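Side-chain contacts in N-Acetyltransferase, PseH (Campylobacter jejuni subsp. jejuni PT14, PDB 4XPL), which transfers an acetyl group from acetyl coenzyme A to the 4-amino group of a UDP-linked sugar on the route to pseudaminic acid, a flagellin modification: residues A[40-43]-A[44-47]; A[101-104]-A[105-108]; A[107-111]-A[112-116]; A[130-133]-A[134-137]. The protein carries 8 engineered substitutions. All coordinates share one frame; numbering follows the deposited sequence.

Interaction 1. Residues A[40-43]-A[44-47]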
loop_
_atom_site.group_PDB
_atom_site.type_symbol
_atom_site.label_atom_id
_atom_site.label_comp_id
_atom_site.label_asym_id
_atom_site.label_seq_id
_atom_site.Cartn_x
_atom_site.Cartn_y
_atom_site.Cartn_z
ATOM N N LYS A 40 -22.240 -9.231 2.425
ATOM C CA LYS A 40 -23.146 -8.987 3.542
ATOM C C LYS A 40 -23.182 -7.495 3.802
ATOM O O LYS A 40 -22.185 -6.809 3.624
ATOM C CB LYS A 40 -22.653 -9.694 4.800
ATOM C CG LYS A 40 -22.619 -11.211 4.718
ATOM C CD LYS A 40 -21.885 -11.789 5.937
ATOM C CE LYS A 40 -22.054 -13.304 6.051
ATOM N NZ LYS A 40 -21.054 -14.041 5.253
ATOM N N TYR A 41 -24.319 -7.005 4.271
ATOM C CA TYR A 41 -24.448 -5.583 4.530
ATOM C C TYR A 41 -23.396 -5.136 5.533
ATOM O O TYR A 41 -22.781 -4.116 5.338
ATOM C CB TYR A 41 -25.860 -5.168 5.005
ATOM C CG TYR A 41 -25.885 -3.717 5.441
ATOM C CD1 TYR A 41 -26.100 -2.696 4.512
ATOM C CD2 TYR A 41 -25.657 -3.366 6.771
ATOM C CE1 TYR A 41 -26.096 -1.344 4.900
ATOM C CE2 TYR A 41 -25.650 -2.021 7.182
ATOM C CZ TYR A 41 -25.857 -1.021 6.241
ATOM O OH TYR A 41 -25.853 0.287 6.651
ATOM N N ILE A 42 -23.157 -5.903 6.595
ATOM C CA ILE A 42 -22.214 -5.430 7.618
ATOM C C ILE A 42 -20.798 -5.229 7.007
ATOM O O ILE A 42 -20.123 -4.263 7.308
ATOM C CB ILE A 42 -22.199 -6.329 8.874
ATOM C CG1 ILE A 42 -21.287 -5.726 9.976
ATOM C CG2 ILE A 42 -21.779 -7.745 8.529
ATOM C CD1 ILE A 42 -21.551 -4.251 10.292
ATOM N N ASP A 43 -20.375 -6.107 6.102
ATOM C CA ASP A 43 -19.036 -5.949 5.477
ATOM C C ASP A 43 -18.993 -4.685 4.597
ATOM O O ASP A 43 -18.085 -3.864 4.703
ATOM C CB ASP A 43 -18.653 -7.197 4.686
ATOM C CG ASP A 43 -18.427 -8.400 5.583
ATOM O OD1 ASP A 43 -17.809 -8.255 6.661
ATOM O OD2 ASP A 43 -18.873 -9.493 5.217
ATOM N N PHE A 44 -20.002 -4.530 3.744
ATOM C CA PHE A 44 -20.144 -3.347 2.920
ATOM C C PHE A 44 -20.129 -2.066 3.759
ATOM O O PHE A 44 -19.424 -1.115 3.450
ATOM C CB PHE A 44 -21.467 -3.423 2.178
ATOM C CG PHE A 44 -21.792 -2.198 1.416
ATOM C CD1 PHE A 44 -21.055 -1.858 0.283
ATOM C CD2 PHE A 44 -22.848 -1.370 1.816
ATOM C CE1 PHE A 44 -21.377 -0.709 -0.455
ATOM C CE2 PHE A 44 -23.176 -0.227 1.076
ATOM C CZ PHE A 44 -22.433 0.099 -0.052
ATOM N N GLU A 45 -20.916 -2.061 4.822
ATOM C CA GLU A 45 -21.002 -0.915 5.694
ATOM C C GLU A 45 -19.662 -0.625 6.386
ATOM O O GLU A 45 -19.307 0.542 6.547
ATOM C CB GLU A 45 -22.116 -1.134 6.724
ATOM C CG GLU A 45 -22.392 0.056 7.603
ATOM C CD GLU A 45 -21.530 0.105 8.850
ATOM O OE1 GLU A 45 -20.821 -0.883 9.156
ATOM O OE2 GLU A 45 -21.565 1.152 9.534
ATOM N N GLU A 46 -18.930 -1.668 6.782
ATOM C CA GLU A 46 -17.615 -1.494 7.406
ATOM C C GLU A 46 -16.564 -0.949 6.404
ATOM O O GLU A 46 -15.703 -0.148 6.756
ATOM C CB GLU A 46 -17.111 -2.800 8.043
ATOM C CG GLU A 46 -17.816 -3.188 9.367
ATOM C CD GLU A 46 -17.420 -4.595 9.844
ATOM O OE1 GLU A 46 -16.650 -5.277 9.118
ATOM O OE2 GLU A 46 -17.878 -5.019 10.927
ATOM N N HIS A 47 -16.659 -1.385 5.160
ATOM C CA HIS A 47 -15.800 -0.868 4.099
ATOM C C HIS A 47 -16.088 0.631 3.851
ATOM O O HIS A 47 -15.155 1.438 3.749
ATOM C CB HIS A 47 -16.011 -1.685 2.822
ATOM C CG HIS A 47 -15.732 -3.146 2.992
ATOM N ND1 HIS A 47 -16.310 -4.112 2.194
ATOM C CD2 HIS A 47 -14.956 -3.809 3.881
ATOM C CE1 HIS A 47 -15.901 -5.309 2.587
ATOM N NE2 HIS A 47 -15.078 -5.155 3.605
#

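Interaction 2. Residues A[101-104]-A[105-108]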
loop_
_atom_site.group_PDB
_atom_site.type_symbol
_atom_site.label_atom_id
_atom_site.label_comp_id
_atom_site.label_asym_id
_atom_site.label_seq_id
_atom_site.Cartn_x
_atom_site.Cartn_y
_atom_site.Cartn_z
ATOM N N ILE A 101 6.440 -3.372 -9.586
ATOM C CA ILE A 101 5.690 -2.232 -10.090
ATOM C C ILE A 101 5.072 -1.447 -8.952
ATOM O O ILE A 101 5.187 -0.217 -8.889
ATOM C CB ILE A 101 4.561 -2.686 -11.025
ATOM C CG1 ILE A 101 5.183 -3.369 -12.242
ATOM C CG2 ILE A 101 3.698 -1.472 -11.388
ATOM C CD1 ILE A 101 4.189 -3.880 -13.311
ATOM N N LEU A 102 4.429 -2.153 -8.030
ATOM C CA LEU A 102 3.857 -1.512 -6.857
ATOM C C LEU A 102 4.908 -0.802 -6.014
ATOM O O LEU A 102 4.667 0.314 -5.534
ATOM C CB LEU A 102 3.072 -2.498 -6.001
ATOM C CG LEU A 102 1.971 -3.328 -6.662
ATOM C CD1 LEU A 102 1.287 -4.292 -5.665
ATOM C CD2 LEU A 102 0.949 -2.406 -7.365
ATOM N N MET A 103 6.066 -1.440 -5.862
ATOM C CA MET A 103 7.204 -0.848 -5.123
ATOM C C MET A 103 7.738 0.408 -5.823
ATOM O O MET A 103 8.025 1.421 -5.169
ATOM C CB MET A 103 8.343 -1.866 -4.951
ATOM C CG MET A 103 8.097 -2.973 -3.954
ATOM S SD MET A 103 7.686 -2.373 -2.290
ATOM C CE MET A 103 9.194 -1.458 -1.910
ATOM N N ASN A 104 7.871 0.365 -7.144
ATOM C CA ASN A 104 8.247 1.574 -7.881
ATOM C C ASN A 104 7.286 2.715 -7.595
ATOM O O ASN A 104 7.718 3.846 -7.395
ATOM C CB ASN A 104 8.267 1.360 -9.416
ATOM C CG ASN A 104 9.427 0.484 -9.888
ATOM O OD1 ASN A 104 10.476 0.353 -9.210
ATOM N ND2 ASN A 104 9.232 -0.147 -11.059
ATOM N N GLU A 105 5.985 2.437 -7.661
ATOM C CA GLU A 105 4.979 3.449 -7.389
ATOM C C GLU A 105 5.011 3.982 -5.962
ATOM O O GLU A 105 4.832 5.185 -5.742
ATOM C CB GLU A 105 3.578 2.926 -7.697
ATOM C CG GLU A 105 3.346 2.608 -9.148
ATOM C CD GLU A 105 3.604 3.798 -10.079
ATOM O OE1 GLU A 105 3.052 4.883 -9.816
ATOM O OE2 GLU A 105 4.358 3.631 -11.048
ATOM N N ILE A 106 5.209 3.091 -5.001
ATOM C CA ILE A 106 5.298 3.479 -3.600
ATOM C C ILE A 106 6.449 4.456 -3.389
ATOM O O ILE A 106 6.278 5.495 -2.755
ATOM C CB ILE A 106 5.484 2.248 -2.659
ATOM C CG1 ILE A 106 4.143 1.505 -2.481
ATOM C CG2 ILE A 106 6.050 2.676 -1.261
ATOM C CD1 ILE A 106 4.265 0.049 -2.217
ATOM N N ILE A 107 7.627 4.107 -3.889
ATOM C CA ILE A 107 8.822 4.920 -3.677
ATOM C C ILE A 107 8.715 6.258 -4.401
ATOM O O ILE A 107 8.990 7.333 -3.803
ATOM C CB ILE A 107 10.123 4.119 -4.058
ATOM C CG1 ILE A 107 10.244 2.877 -3.163
ATOM C CG2 ILE A 107 11.332 4.998 -3.971
ATOM C CD1 ILE A 107 11.297 1.883 -3.577
ATOM N N LYS A 108 8.290 6.221 -5.666
ATOM C CA LYS A 108 8.069 7.443 -6.410
ATOM C C LYS A 108 7.085 8.375 -5.699
ATOM O O LYS A 108 7.371 9.554 -5.480
ATOM C CB LYS A 108 7.593 7.127 -7.844
ATOM C CG LYS A 108 7.446 8.357 -8.719
ATOM C CD LYS A 108 7.132 7.958 -10.188
ATOM C CE LYS A 108 6.981 9.198 -11.077
ATOM N NZ LYS A 108 6.941 8.854 -12.544
#

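Interaction 3. Residues A[107-111]-A[112-116]. Engineered in segment 112-116: Ser113 (natural residue Asn).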
loop_
_atom_site.group_PDB
_atom_site.type_symbol
_atom_site.label_atom_id
_atom_site.label_comp_id
_atom_site.label_asym_id
_atom_site.label_seq_id
_atom_site.Cartn_x
_atom_site.Cartn_y
_atom_site.Cartn_z
ATOM N N ILE A 107 7.627 4.107 -3.889
ATOM C CA ILE A 107 8.822 4.920 -3.677
ATOM C C ILE A 107 8.715 6.258 -4.401
ATOM O O ILE A 107 8.990 7.333 -3.803
ATOM C CB ILE A 107 10.123 4.119 -4.058
ATOM C CG1 ILE A 107 10.244 2.877 -3.163
ATOM C CG2 ILE A 107 11.332 4.998 -3.971
ATOM C CD1 ILE A 107 11.297 1.883 -3.577
ATOM N N LYS A 108 8.290 6.221 -5.666
ATOM C CA LYS A 108 8.069 7.443 -6.410
ATOM C C LYS A 108 7.085 8.375 -5.699
ATOM O O LYS A 108 7.371 9.554 -5.480
ATOM C CB LYS A 108 7.593 7.127 -7.844
ATOM C CG LYS A 108 7.446 8.357 -8.719
ATOM C CD LYS A 108 7.132 7.958 -10.188
ATOM C CE LYS A 108 6.981 9.198 -11.077
ATOM N NZ LYS A 108 6.941 8.854 -12.544
ATOM N N TYR A 109 5.927 7.846 -5.326
ATOM C CA TYR A 109 4.904 8.673 -4.684
ATOM C C TYR A 109 5.390 9.232 -3.352
ATOM O O TYR A 109 5.218 10.404 -3.049
ATOM C CB TYR A 109 3.595 7.884 -4.464
ATOM C CG TYR A 109 2.463 8.803 -4.084
ATOM C CD1 TYR A 109 1.703 9.417 -5.051
ATOM C CD2 TYR A 109 2.135 9.029 -2.746
ATOM C CE1 TYR A 109 0.665 10.288 -4.717
ATOM C CE2 TYR A 109 1.104 9.907 -2.403
ATOM C CZ TYR A 109 0.366 10.513 -3.386
ATOM O OH TYR A 109 -0.682 11.360 -3.061
ATOM N N ALA A 110 6.007 8.403 -2.547
ATOM C CA ALA A 110 6.543 8.881 -1.262
ATOM C C ALA A 110 7.605 9.969 -1.423
ATOM O O ALA A 110 7.555 11.014 -0.758
ATOM C CB ALA A 110 7.125 7.714 -0.483
ATOM N N PHE A 111 8.558 9.751 -2.321
ATOM C CA PHE A 111 9.651 10.696 -2.493
ATOM C C PHE A 111 9.245 11.945 -3.285
ATOM O O PHE A 111 9.679 13.025 -2.953
ATOM C CB PHE A 111 10.855 10.033 -3.175
ATOM C CG PHE A 111 11.632 9.078 -2.297
ATOM C CD1 PHE A 111 11.404 8.979 -0.939
ATOM C CD2 PHE A 111 12.626 8.288 -2.859
ATOM C CE1 PHE A 111 12.147 8.099 -0.138
ATOM C CE2 PHE A 111 13.377 7.396 -2.062
ATOM C CZ PHE A 111 13.127 7.304 -0.715
ATOM N N GLU A 112 8.426 11.789 -4.321
ATOM C CA GLU A 112 8.098 12.884 -5.219
ATOM C C GLU A 112 6.818 13.656 -4.864
ATOM O O GLU A 112 6.759 14.880 -5.067
ATOM C CB GLU A 112 8.010 12.406 -6.679
ATOM C CG GLU A 112 9.345 11.904 -7.236
ATOM C CD GLU A 112 9.294 11.605 -8.735
ATOM O OE1 GLU A 112 8.352 12.075 -9.428
ATOM O OE2 GLU A 112 10.211 10.892 -9.221
ATOM N N SER A 113 5.810 12.958 -4.361
ATOM C CA SER A 113 4.513 13.562 -4.058
ATOM C C SER A 113 4.361 13.888 -2.569
ATOM O O SER A 113 4.093 15.021 -2.216
ATOM C CB SER A 113 3.400 12.657 -4.555
ATOM O OG SER A 113 3.417 12.644 -5.969
ATOM N N LEU A 114 4.570 12.920 -1.691
ATOM C CA LEU A 114 4.576 13.239 -0.231
ATOM C C LEU A 114 5.857 13.974 0.193
ATOM O O LEU A 114 5.871 14.693 1.192
ATOM C CB LEU A 114 4.424 11.962 0.612
ATOM C CG LEU A 114 3.187 11.094 0.406
ATOM C CD1 LEU A 114 3.242 9.768 1.221
ATOM C CD2 LEU A 114 1.907 11.858 0.700
ATOM N N LYS A 115 6.938 13.776 -0.558
ATOM C CA LYS A 115 8.220 14.420 -0.284
ATOM C C LYS A 115 8.795 14.068 1.093
ATOM O O LYS A 115 9.427 14.908 1.742
ATOM C CB LYS A 115 8.129 15.932 -0.497
ATOM C CG LYS A 115 7.791 16.258 -1.983
ATOM C CD LYS A 115 7.687 17.742 -2.257
ATOM C CE LYS A 115 7.172 17.996 -3.676
ATOM N NZ LYS A 115 7.404 19.415 -4.069
ATOM N N VAL A 116 8.588 12.824 1.528
ATOM C CA VAL A 116 9.208 12.337 2.790
ATOM C C VAL A 116 10.658 11.927 2.531
ATOM O O VAL A 116 11.007 11.543 1.434
ATOM C CB VAL A 116 8.424 11.138 3.402
ATOM C CG1 VAL A 116 6.979 11.547 3.713
ATOM C CG2 VAL A 116 8.453 9.934 2.486
#

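Interaction 4. Residues A[130-133]-A[134-137]. With ACO (acetyl coenzyme *a), chain B.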
loop_
_atom_site.group_PDB
_atom_site.type_symbol
_atom_site.label_atom_id
_atom_site.label_comp_id
_atom_site.label_asym_id
_atom_site.label_seq_id
_atom_site.Cartn_x
_atom_site.Cartn_y
_atom_site.Cartn_z
ATOM N N ALA A 130 7.776 -10.569 0.660
ATOM C CA ALA A 130 7.824 -9.134 0.904
ATOM C C ALA A 130 9.239 -8.689 1.284
ATOM O O ALA A 130 9.738 -7.653 0.803
ATOM C CB ALA A 130 6.814 -8.727 1.977
ATOM N N LEU A 131 9.883 -9.448 2.163
ATOM C CA LEU A 131 11.255 -9.107 2.560
ATOM C C LEU A 131 12.217 -9.039 1.384
ATOM O O LEU A 131 12.950 -8.082 1.253
ATOM C CB LEU A 131 11.786 -10.087 3.580
ATOM C CG LEU A 131 11.160 -9.884 4.947
ATOM C CD1 LEU A 131 11.404 -11.171 5.828
ATOM C CD2 LEU A 131 11.740 -8.610 5.565
ATOM N N LYS A 132 12.206 -10.058 0.545
ATOM C CA LYS A 132 13.060 -10.095 -0.635
ATOM C C LYS A 132 12.815 -8.859 -1.529
ATOM O O LYS A 132 13.748 -8.227 -2.038
ATOM C CB LYS A 132 12.753 -11.365 -1.413
ATOM C CG LYS A 132 13.623 -11.608 -2.672
ATOM C CD LYS A 132 15.097 -11.539 -2.296
ATOM C CE LYS A 132 15.995 -12.284 -3.240
ATOM N NZ LYS A 132 17.249 -12.636 -2.477
ATOM N N LEU A 133 11.546 -8.509 -1.687
ATOM C CA LEU A 133 11.165 -7.393 -2.539
ATOM C C LEU A 133 11.715 -6.097 -1.972
ATOM O O LEU A 133 12.245 -5.275 -2.706
ATOM C CB LEU A 133 9.642 -7.328 -2.615
ATOM C CG LEU A 133 9.056 -6.517 -3.725
ATOM C CD1 LEU A 133 9.580 -7.022 -5.075
ATOM C CD2 LEU A 133 7.529 -6.589 -3.605
ATOM N N TYR A 134 11.593 -5.929 -0.655
ATOM C CA TYR A 134 12.099 -4.734 0.034
ATOM C C TYR A 134 13.622 -4.655 -0.056
ATOM O O TYR A 134 14.185 -3.588 -0.332
ATOM C CB TYR A 134 11.647 -4.722 1.508
ATOM C CG TYR A 134 10.134 -4.625 1.705
ATOM C CD1 TYR A 134 9.268 -4.425 0.624
ATOM C CD2 TYR A 134 9.566 -4.746 2.972
ATOM C CE1 TYR A 134 7.902 -4.364 0.799
ATOM C CE2 TYR A 134 8.157 -4.652 3.149
ATOM C CZ TYR A 134 7.353 -4.457 2.063
ATOM O OH TYR A 134 5.976 -4.385 2.213
ATOM N N GLN A 135 14.292 -5.782 0.161
ATOM C CA GLN A 135 15.751 -5.844 0.069
ATOM C C GLN A 135 16.192 -5.503 -1.347
ATOM O O GLN A 135 17.195 -4.809 -1.542
ATOM C CB GLN A 135 16.268 -7.244 0.450
ATOM C CG GLN A 135 17.735 -7.494 0.139
ATOM C CD GLN A 135 17.941 -8.541 -0.936
ATOM O OE1 GLN A 135 17.925 -9.753 -0.641
ATOM N NE2 GLN A 135 18.161 -8.096 -2.182
ATOM N N GLN A 136 15.456 -5.995 -2.340
ATOM C CA GLN A 136 15.800 -5.703 -3.738
ATOM C C GLN A 136 15.667 -4.216 -4.071
ATOM O O GLN A 136 16.285 -3.736 -5.006
ATOM C CB GLN A 136 14.940 -6.528 -4.699
ATOM C CG GLN A 136 15.340 -7.994 -4.743
ATOM C CD GLN A 136 14.426 -8.852 -5.588
ATOM O OE1 GLN A 136 14.815 -9.946 -6.000
ATOM N NE2 GLN A 136 13.218 -8.381 -5.845
ATOM N N ASN A 137 14.846 -3.494 -3.321
ATOM C CA ASN A 137 14.677 -2.050 -3.515
ATOM C C ASN A 137 15.459 -1.205 -2.465
ATOM O O ASN A 137 15.145 -0.025 -2.213
ATOM C CB ASN A 137 13.186 -1.705 -3.522
ATOM C CG ASN A 137 12.495 -2.159 -4.786
ATOM O OD1 ASN A 137 12.492 -1.438 -5.775
ATOM N ND2 ASN A 137 11.986 -3.398 -4.796
HETATM N N1A ACO B . 12.653 -16.407 -0.290
HETATM C C2A ACO B . 13.175 -15.396 -1.018
HETATM N N3A ACO B . 12.552 -14.884 -2.100
HETATM C C4A ACO B . 11.346 -15.355 -2.529
HETATM C C5A ACO B . 10.710 -16.449 -1.783
HETATM C C6A ACO B . 11.457 -16.971 -0.601
HETATM N N6A ACO B . 10.967 -17.987 0.156
HETATM N N7A ACO B . 9.547 -16.714 -2.420
HETATM C C8A ACO B . 9.444 -15.864 -3.481
HETATM N N9A ACO B . 10.521 -15.048 -3.541
HETATM C C1B ACO B . 10.813 -13.963 -4.530
HETATM C C2B ACO B . 10.363 -14.269 -5.953
HETATM O O2B ACO B . 11.269 -15.154 -6.619
HETATM C C3B ACO B . 10.358 -12.877 -6.547
HETATM O O3B ACO B . 11.688 -12.570 -6.965
HETATM P P3B ACO B . 12.069 -11.364 -7.972
HETATM O O7A ACO B . 11.623 -10.083 -7.275
HETATM O O8A ACO B . 13.575 -11.481 -8.052
HETATM O O9A ACO B . 11.348 -11.674 -9.269
HETATM C C4B ACO B . 9.905 -11.977 -5.396
HETATM O O4B ACO B . 10.173 -12.715 -4.193
HETATM C C5B ACO B . 8.423 -11.601 -5.505
HETATM O O5B ACO B . 7.611 -12.765 -5.725
HETATM P P1A ACO B . 6.329 -12.804 -6.715
HETATM O O1A ACO B . 5.680 -14.160 -6.658
HETATM O O2A ACO B . 6.698 -12.190 -8.048
HETATM O O3A ACO B . 5.225 -11.931 -5.935
HETATM P P2A ACO B . 4.751 -10.479 -6.390
HETATM O O4A ACO B . 5.952 -9.655 -6.777
HETATM O O5A ACO B . 3.658 -10.684 -7.418
HETATM O O6A ACO B . 3.997 -9.939 -5.068
HETATM C CBP ACO B . 3.621 -9.149 -2.885
HETATM C CCP ACO B . 4.661 -9.697 -3.831
HETATM C CDP ACO B . 3.061 -7.830 -3.493
HETATM C CEP ACO B . 4.276 -8.886 -1.522
HETATM C CAP ACO B . 2.524 -10.219 -2.761
HETATM O OAP ACO B . 3.085 -11.471 -2.295
HETATM C C9P ACO B . 1.419 -9.814 -1.839
HETATM O O9P ACO B . 0.554 -9.011 -2.196
HETATM N N8P ACO B . 1.414 -10.405 -0.641
HETATM C C7P ACO B . 0.342 -10.182 0.323
HETATM C C6P ACO B . 0.378 -8.752 0.881
HETATM C C5P ACO B . 1.688 -8.462 1.588
HETATM O O5P ACO B . 2.258 -9.330 2.258
HETATM N N4P ACO B . 2.161 -7.218 1.502
HETATM C C3P ACO B . 3.281 -6.792 2.358
HETATM C C2P ACO B . 2.765 -6.370 3.753
HETATM S S1P ACO B . 1.802 -4.890 3.535
HETATM C C ACO B . 0.201 -5.346 3.595
HETATM O O ACO B . -0.106 -6.538 3.721
HETATM C CH3 ACO B . -0.835 -4.258 3.453
#

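Interaction 1. Residues A[40-43]-A[44-47]
Glu45, one turn further along the helix, lays its aliphatic stem over one face of the Tyr41 ring. Its CB stands 4.0 Å from the centroid of that ring, 28° off the normal, a CH-pi contact; CG follows toward the phenol end, 3.6 Å from Tyr41 OH. The tyrosine reaches this place because its CG is anti to the backbone N (chi1 172°), which swings the ring forward along the helix. Phe44 CD2 approaches the Tyr41 ring obliquely, 4.4 Å from Tyr41 CD1, which lies at the edge of the phenylalanine ring.

Glu45 then bends at chi2, carrying its carboxylate back toward Ile42, whose CD1 comes to 3.6 Å from Glu45 OE1. The same isoleucine also touches a second carboxylate, CG1 lying 3.6 Å from Glu46 OE2, so its outer end borders both acids. Asp43 OD1 and Glu46 OE1 are 4.0 Å apart with their planes strongly turned, a like-charge approach that would raise the local negative potential if both are ionised. That potential lies at the positive end of the helix dipole, which may offset part of the cost.

His47 turns its ring over the carbonyl of Asp43, whose O sits 2.9 Å above the ring plane, over its centre, while accepting the backbone N-H of His47; the ring also stacks with Phe25. Lys40 holds the N-cap position, and its carbonyl receives Phe44 N. Together these residues form the first two turns of helix 41-56, a surface N-terminal helix end in this GNAT acetyltransferase.

Interaction 2. Residues A[101-104]-A[105-108]
This is an i to i+3 and i to i+4 contact within a single helix, 99-114, the connection of a beta-alpha-beta unit between strands 84-91 and 118-124 of the GNAT fold. Met103 carries the side-chain part of it. Bent at both chi2 and chi3, it curls so that SD lies 4.2 Å from Ile106 CD1 and the terminal CE reaches 4.3 Å from Ile107 CD1, touching one isoleucine with its sulfur and the next with its methyl.

Both isoleucines send CG1 back along the helix, beside their own backbone N (chi1 -77° in Ile106), which lays it against the preceding turn: Ile106 CG1 is 3.3 Å from Leu102 O, and Ile107 CG1 is equally near Met103 O. Those two oxygens also accept the backbone N-H groups of Ile106 and Ile107, each four residues on. Glu105 folds likewise, its CG 3.4 Å from Ile101 O.

Leu102, Met103 and Ile106 face the sheet, against Leu89 of strand 84-91, and Leu102 also approaches the bound acetyl coenzyme A. On the outer side, the amide oxygen of Asn104 is held by Gln100, while Lys108 extends from the helix. The contact is thus chemically divided: the backbone amides satisfy the carbonyls of the preceding turn, and the Met103 and isoleucine contacts between the turns are apolar, resting on dispersion, a weakly directional packing on the side of the helix that lies on the sheet.

Interaction 3. Residues A[107-111]-A[112-116]
Tyr109 meets Ser113 over one face of its ring at the C-terminal end of helix 99-114, where the alpha-helix widens into a pi-type turn within the beta-alpha-beta unit of the GNAT fold. Ser113, an engineered residue, brings CB to 3.7 Å from the ring centroid, 15° off the normal, as a CH-pi contact displaced toward the rim. Leu114 approaches the same ring obliquely, its CG 3.7 Å from Tyr109 CE2. The tyrosine meets both because its CG lies opposite the backbone N (chi1 -168°), directing the ring toward the helix end.

Beside this, the extended chains of Lys108 and Glu112 cross at an angle: Lys108 CE is 3.6 Å from Glu112 OE1, whereas the amine and carboxylate remain too far apart for a salt bridge, so any attraction would act at longer range. Ala110 CB touches Val116 CG2 at 3.9 Å, on the buried side of the helix end.

The backbone sets these positions. Tyr109 O accepts two amides: Leu114 N, five residues on, nearly in line with the carbonyl, and Ser113 N at a more bent angle. Lys115 then takes positive phi, which turns the chain so that Val116 N can bond to Ala110 O at 3.1 Å.

Further out, Tyr109 meets Phe63 edge-to-face and also touches Phe77, while Ala110 rests on Leu119 of strand 118-124 and Phe111 on Leu153 of strand 148-154. At the exit of the turn, Lys115 CA directs its hydrogen at Phe111 O, 3.3 Å away.

Interaction 4. Residues A[130-133]-A[134-137]
Leu133 O receives both the side chain and, weakly, the backbone of Asn137, at the C-terminal end of helix 128-136 in this GNAT acetyltransferase. Asn137 ND2 bonds to that oxygen at 2.8 Å, nearly straight at 166° and close to the amide plane, while Asn137 N adds only a weak bond. The amide oxygen of Asn137 is in turn held by Gln100, which fixes the rotation of the group and ties the helix end to helix 99-114.

One turn back, the Tyr134 ring lies beneath the Ala130 carbonyl, whose O stands 3.1 Å above the ring plane toward its rim and also accepts Tyr134 N. Edge-to-face packing against Phe87 further places this ring, and Tyr134 OH comes to 3.6 Å from C3P in the pantetheine arm of acetyl coenzyme A. Lys132, Tyr134 and Gln136 all line the acetyl coenzyme A pocket.

Lys132 and Gln135 run alongside each other, joined by a weak bond from NZ to Gln135 OE1. The bent lysine chain brings its methylenes to the adenine, with Lys132 CG 3.5 Å from ligand N3A, and crosses Gln136 near its amide oxygen. Gln136 is extended beyond CG, which begins beside its own backbone N (chi1 -74°), and so spans the distance to the ligand's 3'-phosphate. There Gln136 NE2 donates to phosphate oxygen O7A at 2.7 Å, with a nearly linear angle of 170°.

From the N terminus, interaction 1 comes first, in the opening turns of helix 41-56, about 30 Å between centres from interaction 2 and across the chain's centre. Interactions 2 and 3 then follow on helix 99-114, overlapping at Ile107 and Lys108, so interaction 3 begins where interaction 2 ends. Interaction 4, on helix 128-136, comes last. Each is local, closing helical turns and no long loop; none nests within or crosses another. Interactions 2 and 4 nonetheless meet: Met103 CG packs on Leu133 CD2 at 3.7 Å, and Met103 SD on Tyr134 CE1, joining the crossover helix to the helix beside acetyl coenzyme A. Ile107, shared by interactions 2 and 3, also touches Asn137 of interaction 4.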